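PDB 2BCG: Rab GDP-dissociation inhibitor from Saccharomyces cerevisiae, which inhibits the release of GDP from Rab GTPases such as SEC4, so blocking their loading with GTP, and extracts GDP-bound YPT7 from vacuolar membranes. Local coordinates for residues 99-109 / 440-448; 309-320 / 360-370. One frame throughout, in Å; residues are numbered along the deposited sequence.

Contact 1. Residues 99-109 / 440-448; sequences NILIHTDVTRY and HPLVLKQRQ
NH1 of R447 donates two hydrogen bonds at once, tying the C-terminal tail to the end of helix 96-104 and the turn that follows. One runs to T104 O at 3.0 Å, almost straight at 171° and lying in the carbonyl plane as well as the guanidinium plane. The other reaches the phenol oxygen, Y109 OH, also 3.0 Å from R447 NH1 and also at the guanidinium's edge. With two acceptors in its own plane, the flat group has little scope to rotate. A fully stretched side chain, CG lying opposite the backbone N (chi1 177°), is what carries it this far. R108 CZ lies over one face, near the rim, with the two guanidinium planes tilted 47° to each other. Outside the two segments, R108 NH1 and R447 NH2 each pair with an acidic side chain of the chain of another protein in a salt bridge, and Y109 OH is hydrogen-bonded to an acidic side chain of that chain.

One and two residues earlier along the helix, H103 O takes a 2.8 Å bond from R447 N and I102 O one of 3.1 Å from Q446 NE2. Three successive helix-end carbonyls are thus engaged by two residues of the tail. The H103 ring is sandwiched: L444 CB makes a CH-pi contact 3.9 Å from the ring centroid, and Q446 OE1 sits over the opposite face, offset toward the rim. A 2.8 Å bond from H103 ND1 to N99 O fixes the ring's turn. Beyond it, L444 CD1 packs on I100 CG1 at 4.0 Å.

R108 and Y109, just past this Schellman-closed helix end with D105 at positive phi, lie in region 108-114, which interacts with YPT1, so the docked tail abuts a Rab-binding surface.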
loop_
_atom_site.group_PDB
_atom_site.type_symbol
_atom_site.label_atom_id
_atom_site.label_comp_id
_atom_site.label_asym_id
_atom_site.label_seq_id
_atom_site.Cartn_x
_atom_site.Cartn_y
_atom_site.Cartn_z
ATOM N N ASN A 99 -9.661 0.701 9.185
ATOM C CA ASN A 99 -9.594 0.898 10.647
ATOM C C ASN A 99 -8.119 0.953 11.137
ATOM O O ASN A 99 -7.737 1.792 11.974
ATOM C CB ASN A 99 -10.377 -0.226 11.339
ATOM C CG ASN A 99 -10.592 0.032 12.837
ATOM O OD1 ASN A 99 -10.832 1.153 13.253
ATOM N ND2 ASN A 99 -10.469 -1.022 13.639
ATOM N N ILE A 100 -7.287 0.064 10.605
ATOM C CA ILE A 100 -5.861 0.041 10.964
ATOM C C ILE A 100 -5.161 1.279 10.429
ATOM O O ILE A 100 -4.390 1.908 11.139
ATOM C CB ILE A 100 -5.183 -1.228 10.431
ATOM C CG1 ILE A 100 -5.811 -2.469 11.062
ATOM C CG2 ILE A 100 -3.648 -1.193 10.664
ATOM C CD1 ILE A 100 -5.330 -3.761 10.418
ATOM N N LEU A 101 -5.421 1.630 9.170
ATOM C CA LEU A 101 -4.853 2.829 8.586
ATOM C C LEU A 101 -5.121 4.064 9.419
ATOM O O LEU A 101 -4.221 4.884 9.615
ATOM C CB LEU A 101 -5.388 3.041 7.162
ATOM C CG LEU A 101 -4.828 2.096 6.081
ATOM C CD1 LEU A 101 -5.773 2.120 4.882
ATOM C CD2 LEU A 101 -3.387 2.509 5.664
ATOM N N ILE A 102 -6.366 4.210 9.869
ATOM C CA ILE A 102 -6.725 5.400 10.650
ATOM C C ILE A 102 -6.085 5.414 12.024
ATOM O O ILE A 102 -5.554 6.439 12.418
ATOM C CB ILE A 102 -8.253 5.402 10.845
ATOM C CG1 ILE A 102 -8.940 5.622 9.510
ATOM C CG2 ILE A 102 -8.662 6.446 11.851
ATOM C CD1 ILE A 102 -10.402 5.252 9.514
ATOM N N HIS A 103 -6.069 4.275 12.710
ATOM C CA HIS A 103 -5.502 4.219 14.068
ATOM C C HIS A 103 -3.993 4.463 14.071
ATOM O O HIS A 103 -3.459 5.051 15.004
ATOM C CB HIS A 103 -5.832 2.889 14.752
ATOM C CG HIS A 103 -7.208 2.855 15.354
ATOM N ND1 HIS A 103 -8.335 2.558 14.618
ATOM C CD2 HIS A 103 -7.635 3.116 16.619
ATOM C CE1 HIS A 103 -9.402 2.648 15.404
ATOM N NE2 HIS A 103 -9.004 2.978 16.622
ATOM N N THR A 104 -3.300 4.023 13.009
ATOM C CA THR A 104 -1.831 4.133 12.925
ATOM C C THR A 104 -1.362 5.369 12.207
ATOM O O THR A 104 -0.146 5.631 12.133
ATOM C CB THR A 104 -1.222 2.939 12.165
ATOM O OG1 THR A 104 -1.737 2.898 10.809
ATOM C CG2 THR A 104 -1.445 1.591 12.905
ATOM N N ASP A 105 -2.298 6.117 11.625
ATOM C CA ASP A 105 -1.968 7.299 10.822
ATOM C C ASP A 105 -1.101 6.972 9.585
ATOM O O ASP A 105 -0.406 7.833 9.037
ATOM C CB ASP A 105 -1.301 8.405 11.653
ATOM C CG ASP A 105 -2.259 9.071 12.659
ATOM O OD1 ASP A 105 -3.503 8.904 12.603
ATOM O OD2 ASP A 105 -1.722 9.758 13.539
ATOM N N VAL A 106 -1.196 5.734 9.120
ATOM C CA VAL A 106 -0.530 5.376 7.835
ATOM C C VAL A 106 -1.228 6.074 6.661
ATOM O O VAL A 106 -0.672 6.224 5.575
ATOM C CB VAL A 106 -0.349 3.858 7.707
ATOM C CG1 VAL A 106 0.084 3.466 6.297
ATOM C CG2 VAL A 106 0.680 3.418 8.728
ATOM N N THR A 107 -2.430 6.610 6.937
ATOM C CA THR A 107 -3.037 7.582 6.058
ATOM C C THR A 107 -2.129 8.769 5.727
ATOM O O THR A 107 -2.347 9.443 4.701
ATOM C CB THR A 107 -4.352 8.147 6.687
ATOM O OG1 THR A 107 -4.114 8.571 8.045
ATOM C CG2 THR A 107 -5.445 7.076 6.686
ATOM N N ARG A 108 -1.108 9.033 6.556
ATOM C CA ARG A 108 -0.147 10.109 6.245
ATOM C C ARG A 108 0.758 9.756 5.051
ATOM O O ARG A 108 1.385 10.655 4.445
ATOM C CB ARG A 108 0.781 10.356 7.445
ATOM C CG ARG A 108 0.147 10.962 8.657
ATOM C CD ARG A 108 1.203 10.840 9.772
ATOM N NE ARG A 108 0.785 11.601 10.934
ATOM C CZ ARG A 108 1.584 12.063 11.903
ATOM N NH1 ARG A 108 2.915 11.831 11.924
ATOM N NH2 ARG A 108 1.012 12.766 12.876
ATOM N N TYR A 109 0.818 8.470 4.706
ATOM C CA TYR A 109 1.811 8.003 3.714
ATOM C C TYR A 109 1.146 7.475 2.455
ATOM O O TYR A 109 1.824 7.123 1.483
ATOM C CB TYR A 109 2.743 6.925 4.301
ATOM C CG TYR A 109 3.139 7.193 5.747
ATOM C CD1 TYR A 109 3.036 6.204 6.699
ATOM C CD2 TYR A 109 3.570 8.463 6.144
ATOM C CE1 TYR A 109 3.368 6.430 8.035
ATOM C CE2 TYR A 109 3.907 8.710 7.472
ATOM C CZ TYR A 109 3.793 7.695 8.416
ATOM O OH TYR A 109 4.058 7.913 9.768
ATOM N N HIS A 440 -2.891 -12.446 22.658
ATOM C CA HIS A 440 -4.057 -11.644 22.930
ATOM C C HIS A 440 -4.526 -11.024 21.619
ATOM O O HIS A 440 -3.689 -10.751 20.745
ATOM C CB HIS A 440 -3.728 -10.547 23.940
ATOM C CG HIS A 440 -2.492 -9.755 23.605
ATOM N ND1 HIS A 440 -2.473 -8.769 22.640
ATOM C CD2 HIS A 440 -1.236 -9.798 24.117
ATOM C CE1 HIS A 440 -1.266 -8.239 22.572
ATOM N NE2 HIS A 440 -0.498 -8.842 23.460
ATOM N N PRO A 441 -5.851 -10.836 21.467
ATOM C CA PRO A 441 -6.341 -10.142 20.267
ATOM C C PRO A 441 -5.681 -8.779 20.105
ATOM O O PRO A 441 -5.400 -8.089 21.098
ATOM C CB PRO A 441 -7.846 -9.958 20.517
ATOM C CG PRO A 441 -8.123 -10.521 21.907
ATOM C CD PRO A 441 -6.942 -11.290 22.354
ATOM N N LEU A 442 -5.421 -8.406 18.849
ATOM C CA LEU A 442 -5.022 -7.056 18.531
ATOM C C LEU A 442 -5.996 -6.008 19.075
ATOM O O LEU A 442 -7.215 -6.072 18.832
ATOM C CB LEU A 442 -4.897 -6.908 17.000
ATOM C CG LEU A 442 -4.563 -5.539 16.421
ATOM C CD1 LEU A 442 -3.190 -5.064 16.875
ATOM C CD2 LEU A 442 -4.677 -5.563 14.872
ATOM N N VAL A 443 -5.453 -5.030 19.786
ATOM C CA VAL A 443 -6.250 -3.871 20.170
ATOM C C VAL A 443 -5.560 -2.648 19.615
ATOM O O VAL A 443 -4.412 -2.358 19.960
ATOM C CB VAL A 443 -6.472 -3.768 21.710
ATOM C CG1 VAL A 443 -7.264 -2.528 22.031
ATOM C CG2 VAL A 443 -7.202 -5.018 22.215
ATOM N N LEU A 444 -6.250 -1.970 18.705
ATOM C CA LEU A 444 -5.726 -0.756 18.135
ATOM C C LEU A 444 -5.915 0.397 19.107
ATOM O O LEU A 444 -6.974 0.541 19.721
ATOM C CB LEU A 444 -6.412 -0.447 16.797
ATOM C CG LEU A 444 -6.212 -1.462 15.664
ATOM C CD1 LEU A 444 -7.232 -1.168 14.586
ATOM C CD2 LEU A 444 -4.793 -1.431 15.088
ATOM N N LYS A 445 -4.888 1.225 19.236
ATOM C CA LYS A 445 -5.029 2.506 19.936
ATOM C C LYS A 445 -4.800 3.611 18.916
ATOM O O LYS A 445 -4.143 3.393 17.880
ATOM C CB LYS A 445 -4.083 2.644 21.148
ATOM C CG LYS A 445 -4.131 1.504 22.189
ATOM C CD LYS A 445 -3.241 0.312 21.792
ATOM C CE LYS A 445 -3.514 -0.945 22.642
ATOM N NZ LYS A 445 -2.784 -2.138 22.091
ATOM N N GLN A 446 -5.390 4.773 19.143
ATOM C CA GLN A 446 -5.165 5.886 18.250
ATOM C C GLN A 446 -3.745 6.411 18.477
ATOM O O GLN A 446 -3.381 6.779 19.599
ATOM C CB GLN A 446 -6.190 7.011 18.462
ATOM C CG GLN A 446 -6.059 8.117 17.439
ATOM C CD GLN A 446 -6.237 7.603 16.020
ATOM O OE1 GLN A 446 -7.179 6.846 15.741
ATOM N NE2 GLN A 446 -5.345 8.025 15.110
ATOM N N ARG A 447 -2.945 6.412 17.409
ATOM C CA ARG A 447 -1.567 6.919 17.455
ATOM C C ARG A 447 -1.637 8.358 17.910
ATOM O O ARG A 447 -2.476 9.130 17.422
ATOM C CB ARG A 447 -0.910 6.838 16.064
ATOM C CG ARG A 447 0.514 7.410 15.984
ATOM C CD ARG A 447 1.148 7.026 14.656
ATOM N NE ARG A 447 2.354 7.810 14.399
ATOM C CZ ARG A 447 2.895 7.961 13.183
ATOM N NH1 ARG A 447 2.337 7.365 12.114
ATOM N NH2 ARG A 447 4.005 8.684 13.026
ATOM N N GLN A 448 -0.759 8.701 18.845
ATOM C CA GLN A 448 -0.646 10.078 19.295
ATOM C C GLN A 448 0.587 10.751 18.676
ATOM O O GLN A 448 0.481 11.861 18.132
ATOM C CB GLN A 448 -0.662 10.168 20.833
ATOM C CG GLN A 448 -1.958 9.641 21.515
ATOM C CD GLN A 448 -3.269 10.150 20.875
ATOM O OE1 GLN A 448 -3.376 11.307 20.457
ATOM N NE2 GLN A 448 -4.272 9.279 20.817
#

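Contact 2. Residues 309-320 / 360-370; sequences RVIRAICILNHP and GHYLAIISTII
I370 lies against R309 and I311 at one end of the antiparallel ladder. I370 CB rests 3.7 Å from R309 O, the carbonyl that also takes a bond of 2.9 Å from I370 N. Next along, I370 CG1 touches I311 CG2 at 3.8 Å; the other branch, I370 CG2, meets R309 NH2. At the tip, I370 CD1 stands over the centre of the R309 guanidinium, 3.8 Å above its plane, laying a methyl group over that face. Replaced by an alanine, I370 would probably leave the R309 guanidinium uncovered on this side and freer to swing, with a gap beside I311. A water between R309 N and I370 O closes the same end of the ladder.

Further along, I314 and I365 lie side by side, as do I316 and L363, each pair pointing the same way. On that face a second water links R312 NE to S367 OG, while R312 NH2 is hydrogen-bonded to Y417 O. At the far end, P320 CA makes a CH-pi contact over the face of the Y362 ring, 3.8 Å from its centroid, in the conformer given.

Regular antiparallel pairing, with strand axes approaching to 4.7 Å, runs through the ladder. Strands 345-351 and 391-402 flank the pair, which therefore lies inside the mixed sheet rather than at its edge, in a fold related to that of flavin-dependent monooxygenases.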
loop_
_atom_site.group_PDB
_atom_site.type_symbol
_atom_site.label_atom_id
_atom_site.label_comp_id
_atom_site.label_asym_id
_atom_site.label_seq_id
_atom_site.Cartn_x
_atom_site.Cartn_y
_atom_site.Cartn_z
ATOM N N ARG A 309 -4.925 -22.665 -7.774
ATOM C CA ARG A 309 -4.017 -21.836 -8.532
ATOM C C ARG A 309 -4.858 -20.698 -9.091
ATOM O O ARG A 309 -5.979 -20.916 -9.567
ATOM C CB ARG A 309 -3.427 -22.586 -9.731
ATOM C CG ARG A 309 -2.387 -23.640 -9.378
ATOM C CD ARG A 309 -1.636 -24.087 -10.634
ATOM N NE ARG A 309 -2.526 -24.548 -11.711
ATOM C CZ ARG A 309 -2.260 -24.451 -13.020
ATOM N NH1 ARG A 309 -1.148 -23.857 -13.439
ATOM N NH2 ARG A 309 -3.121 -24.934 -13.909
ATOM N N VAL A 310 -4.298 -19.497 -9.039
ATOM C CA VAL A 310 -5.010 -18.319 -9.516
ATOM C C VAL A 310 -4.325 -17.802 -10.759
ATOM O O VAL A 310 -3.117 -17.566 -10.753
ATOM C CB VAL A 310 -4.995 -17.206 -8.433
ATOM C CG1 VAL A 310 -5.854 -16.012 -8.870
ATOM C CG2 VAL A 310 -5.509 -17.733 -7.098
ATOM N N ILE A 311 -5.099 -17.596 -11.830
ATOM C CA ILE A 311 -4.519 -16.953 -13.017
ATOM C C ILE A 311 -4.811 -15.461 -12.901
ATOM O O ILE A 311 -5.955 -15.073 -12.523
ATOM C CB ILE A 311 -5.036 -17.535 -14.355
ATOM C CG1 ILE A 311 -4.380 -16.837 -15.547
ATOM C CG2 ILE A 311 -6.555 -17.523 -14.416
ATOM C CD1 ILE A 311 -4.536 -17.575 -16.876
ATOM N N ARG A 312 -3.786 -14.649 -13.185
ATOM C CA ARG A 312 -3.931 -13.196 -13.159
ATOM C C ARG A 312 -3.391 -12.642 -14.470
ATOM O O ARG A 312 -2.213 -12.880 -14.841
ATOM C CB ARG A 312 -3.203 -12.581 -11.958
ATOM C CG ARG A 312 -3.803 -13.069 -10.618
ATOM C CD ARG A 312 -3.048 -12.607 -9.413
ATOM N NE ARG A 312 -3.750 -12.922 -8.158
ATOM C CZ ARG A 312 -3.248 -13.645 -7.144
ATOM N NH1 ARG A 312 -2.024 -14.133 -7.191
ATOM N NH2 ARG A 312 -3.971 -13.818 -6.038
ATOM N N ALA A 313 -4.291 -11.984 -15.199
ATOM C CA ALA A 313 -3.953 -11.472 -16.526
ATOM C C ALA A 313 -4.013 -9.963 -16.408
ATOM O O ALA A 313 -5.081 -9.400 -16.258
ATOM C CB ALA A 313 -4.963 -11.935 -17.579
ATOM N N ILE A 314 -2.860 -9.327 -16.516
ATOM C CA ILE A 314 -2.750 -7.889 -16.451
ATOM C C ILE A 314 -2.836 -7.354 -17.876
ATOM O O ILE A 314 -1.978 -7.649 -18.725
ATOM C CB ILE A 314 -1.409 -7.475 -15.788
ATOM C CG1 ILE A 314 -1.286 -8.052 -14.365
ATOM C CG2 ILE A 314 -1.198 -5.950 -15.853
ATOM C CD1 ILE A 314 0.151 -7.977 -13.845
ATOM N N CYS A 315 -3.920 -6.627 -18.155
ATOM C CA CYS A 315 -4.158 -6.117 -19.501
ATOM C C CYS A 315 -3.999 -4.621 -19.536
ATOM O O CYS A 315 -4.469 -3.936 -18.616
ATOM C CB CYS A 315 -5.578 -6.436 -19.935
ATOM S SG CYS A 315 -5.889 -8.232 -19.925
ATOM N N ILE A 316 -3.333 -4.130 -20.582
ATOM C CA ILE A 316 -3.204 -2.687 -20.793
ATOM C C ILE A 316 -4.122 -2.310 -21.932
ATOM O O ILE A 316 -4.085 -2.921 -22.998
ATOM C CB ILE A 316 -1.775 -2.258 -21.147
ATOM C CG1 ILE A 316 -0.787 -2.592 -20.021
ATOM C CG2 ILE A 316 -1.761 -0.750 -21.492
ATOM C CD1 ILE A 316 0.710 -2.334 -20.416
ATOM N N LEU A 317 -4.991 -1.351 -21.638
ATOM C CA LEU A 317 -5.908 -0.808 -22.662
ATOM C C LEU A 317 -5.513 0.618 -22.913
ATOM O O LEU A 317 -4.921 1.260 -22.059
ATOM C CB LEU A 317 -7.356 -0.830 -22.198
ATOM C CG LEU A 317 -7.847 -2.073 -21.429
ATOM C CD1 LEU A 317 -9.258 -1.890 -20.976
ATOM C CD2 LEU A 317 -7.759 -3.321 -22.277
ATOM N N ASN A 318 -5.861 1.116 -24.100
ATOM C CA ASN A 318 -5.669 2.539 -24.365
ATOM C C ASN A 318 -7.013 3.281 -24.466
ATOM O O ASN A 318 -7.114 4.338 -25.117
ATOM C CB ASN A 318 -4.760 2.762 -25.579
ATOM C CG ASN A 318 -5.380 2.353 -26.854
ATOM O OD1 ASN A 318 -6.523 1.901 -26.902
ATOM N ND2 ASN A 318 -4.613 2.504 -27.950
ATOM N N HIS A 319 -8.039 2.702 -23.846
ATOM C CA HIS A 319 -9.399 3.254 -23.850
ATOM C C HIS A 319 -10.174 2.709 -22.651
ATOM O O HIS A 319 -9.808 1.686 -22.080
ATOM C CB HIS A 319 -10.114 2.784 -25.118
ATOM C CG HIS A 319 -10.137 1.298 -25.230
ATOM N ND1 HIS A 319 -11.040 0.520 -24.536
ATOM C CD2 HIS A 319 -9.320 0.439 -25.888
ATOM C CE1 HIS A 319 -10.788 -0.758 -24.772
ATOM N NE2 HIS A 319 -9.762 -0.829 -25.599
ATOM N N PRO A 320 -11.293 3.368 -22.284
ATOM C CA PRO A 320 -12.117 2.818 -21.175
ATOM C C PRO A 320 -12.784 1.495 -21.459
ATOM O O PRO A 320 -12.910 1.071 -22.601
ATOM C CB PRO A 320 -13.183 3.884 -20.923
ATOM C CG PRO A 320 -12.886 4.994 -21.839
ATOM C CD PRO A 320 -11.839 4.633 -22.822
ATOM N N GLY A 360 -4.185 8.141 -20.532
ATOM C CA GLY A 360 -4.971 7.518 -21.570
ATOM C C GLY A 360 -5.051 6.005 -21.482
ATOM O O GLY A 360 -5.877 5.370 -22.158
ATOM N N HIS A 361 -4.190 5.422 -20.656
ATOM C CA HIS A 361 -4.240 3.976 -20.480
ATOM C C HIS A 361 -5.122 3.533 -19.305
ATOM O O HIS A 361 -5.457 4.316 -18.394
ATOM C CB HIS A 361 -2.816 3.416 -20.338
ATOM C CG HIS A 361 -1.958 3.646 -21.559
ATOM N ND1 HIS A 361 -2.004 2.833 -22.676
ATOM C CD2 HIS A 361 -1.042 4.611 -21.842
ATOM C CE1 HIS A 361 -1.163 3.290 -23.595
ATOM N NE2 HIS A 361 -0.567 4.367 -23.114
ATOM N N TYR A 362 -5.548 2.270 -19.384
ATOM C CA TYR A 362 -6.281 1.613 -18.296
ATOM C C TYR A 362 -5.575 0.319 -18.034
ATOM O O TYR A 362 -5.056 -0.298 -18.967
ATOM C CB TYR A 362 -7.761 1.369 -18.677
ATOM C CG TYR A 362 -8.562 2.653 -18.800
ATOM C CD1 TYR A 362 -8.334 3.551 -19.862
ATOM C CD2 TYR A 362 -9.549 2.969 -17.861
ATOM C CE1 TYR A 362 -9.063 4.737 -19.959
ATOM C CE2 TYR A 362 -10.287 4.147 -17.968
ATOM C CZ TYR A 362 -10.021 5.021 -19.016
ATOM O OH TYR A 362 -10.739 6.176 -19.149
ATOM N N LEU A 363 -5.585 -0.081 -16.767
ATOM C CA LEU A 363 -5.115 -1.394 -16.377
ATOM C C LEU A 363 -6.359 -2.206 -16.008
ATOM O O LEU A 363 -7.200 -1.773 -15.234
ATOM C CB LEU A 363 -4.201 -1.309 -15.148
ATOM C CG LEU A 363 -2.841 -0.602 -15.355
ATOM C CD1 LEU A 363 -2.124 -0.401 -14.045
ATOM C CD2 LEU A 363 -1.994 -1.439 -16.304
ATOM N N ALA A 364 -6.457 -3.396 -16.562
ATOM C CA ALA A 364 -7.583 -4.282 -16.256
ATOM C C ALA A 364 -6.970 -5.599 -15.885
ATOM O O ALA A 364 -6.340 -6.268 -16.732
ATOM C CB ALA A 364 -8.489 -4.435 -17.461
ATOM N N ILE A 365 -7.088 -5.951 -14.612
ATOM C CA ILE A 365 -6.493 -7.185 -14.158
ATOM C C ILE A 365 -7.602 -8.205 -13.902
ATOM O O ILE A 365 -8.501 -7.984 -13.095
ATOM C CB ILE A 365 -5.673 -6.990 -12.889
ATOM C CG1 ILE A 365 -4.623 -5.876 -13.106
ATOM C CG2 ILE A 365 -5.010 -8.316 -12.532
ATOM C CD1 ILE A 365 -3.663 -5.689 -11.904
ATOM N N ILE A 366 -7.559 -9.291 -14.650
ATOM C CA ILE A 366 -8.596 -10.319 -14.602
ATOM C C ILE A 366 -8.044 -11.452 -13.747
ATOM O O ILE A 366 -6.869 -11.836 -13.895
ATOM C CB ILE A 366 -8.905 -10.871 -16.010
ATOM C CG1 ILE A 366 -9.442 -9.759 -16.952
ATOM C CG2 ILE A 366 -9.899 -12.021 -15.927
ATOM C CD1 ILE A 366 -9.326 -10.165 -18.418
ATOM N N SER A 367 -8.875 -12.020 -12.884
ATOM C CA SER A 367 -8.388 -13.157 -12.095
ATOM C C SER A 367 -9.485 -14.135 -11.758
ATOM O O SER A 367 -10.650 -13.767 -11.618
ATOM C CB SER A 367 -7.683 -12.681 -10.844
ATOM O OG SER A 367 -8.593 -12.140 -9.953
ATOM N N THR A 368 -9.079 -15.392 -11.602
ATOM C CA THR A 368 -9.995 -16.408 -11.116
ATOM C C THR A 368 -9.165 -17.606 -10.693
ATOM O O THR A 368 -7.980 -17.714 -11.045
ATOM C CB THR A 368 -11.008 -16.805 -12.221
ATOM O OG1 THR A 368 -12.097 -17.550 -11.644
ATOM C CG2 THR A 368 -10.310 -17.621 -13.329
ATOM N N ILE A 369 -9.786 -18.462 -9.895
ATOM C CA ILE A 369 -9.217 -19.754 -9.571
ATOM C C ILE A 369 -9.393 -20.659 -10.810
ATOM O O ILE A 369 -10.488 -20.782 -11.369
ATOM C CB ILE A 369 -9.995 -20.349 -8.379
ATOM C CG1 ILE A 369 -9.749 -19.544 -7.093
ATOM C CG2 ILE A 369 -9.696 -21.847 -8.204
ATOM C CD1 ILE A 369 -8.310 -19.397 -6.699
ATOM N N ILE A 370 -8.288 -21.228 -11.261
ATOM C CA ILE A 370 -8.271 -22.083 -12.436
ATOM C C ILE A 370 -9.097 -23.337 -12.161
ATOM O O ILE A 370 -8.930 -23.979 -11.114
ATOM C CB ILE A 370 -6.805 -22.420 -12.811
ATOM C CG1 ILE A 370 -6.089 -21.190 -13.355
ATOM C CG2 ILE A 370 -6.714 -23.557 -13.869
ATOM C CD1 ILE A 370 -4.578 -21.345 -13.364
HETATM O O HOH W 1 -6.986 -24.218 -9.121
HETATM O O HOH W 2 -6.436 -12.422 -7.694
#

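How the contacts relate
The two contacts illustrate how chemistry follows place. Contact 1 is a surface junction joining a helix terminus to the C-terminal tail, and much of its grip comes from side chains reaching backbone carbonyls, with arginines turned to a partner protein. Contact 2 is mostly buried, holds two neighbouring strands of one sheet, and relies on repeated backbone bonds with aliphatic packing on its faces; no other protein chain of the assembly touches it. They share no element. The centres of contact 1 and contact 2 are about 32 Å apart, on opposite sides of the chain's centre, and the nearest atoms of contact 1 and contact 2 are about 18 Å apart. In sequence, contact 2 is nested within the long loop that contact 1 closes.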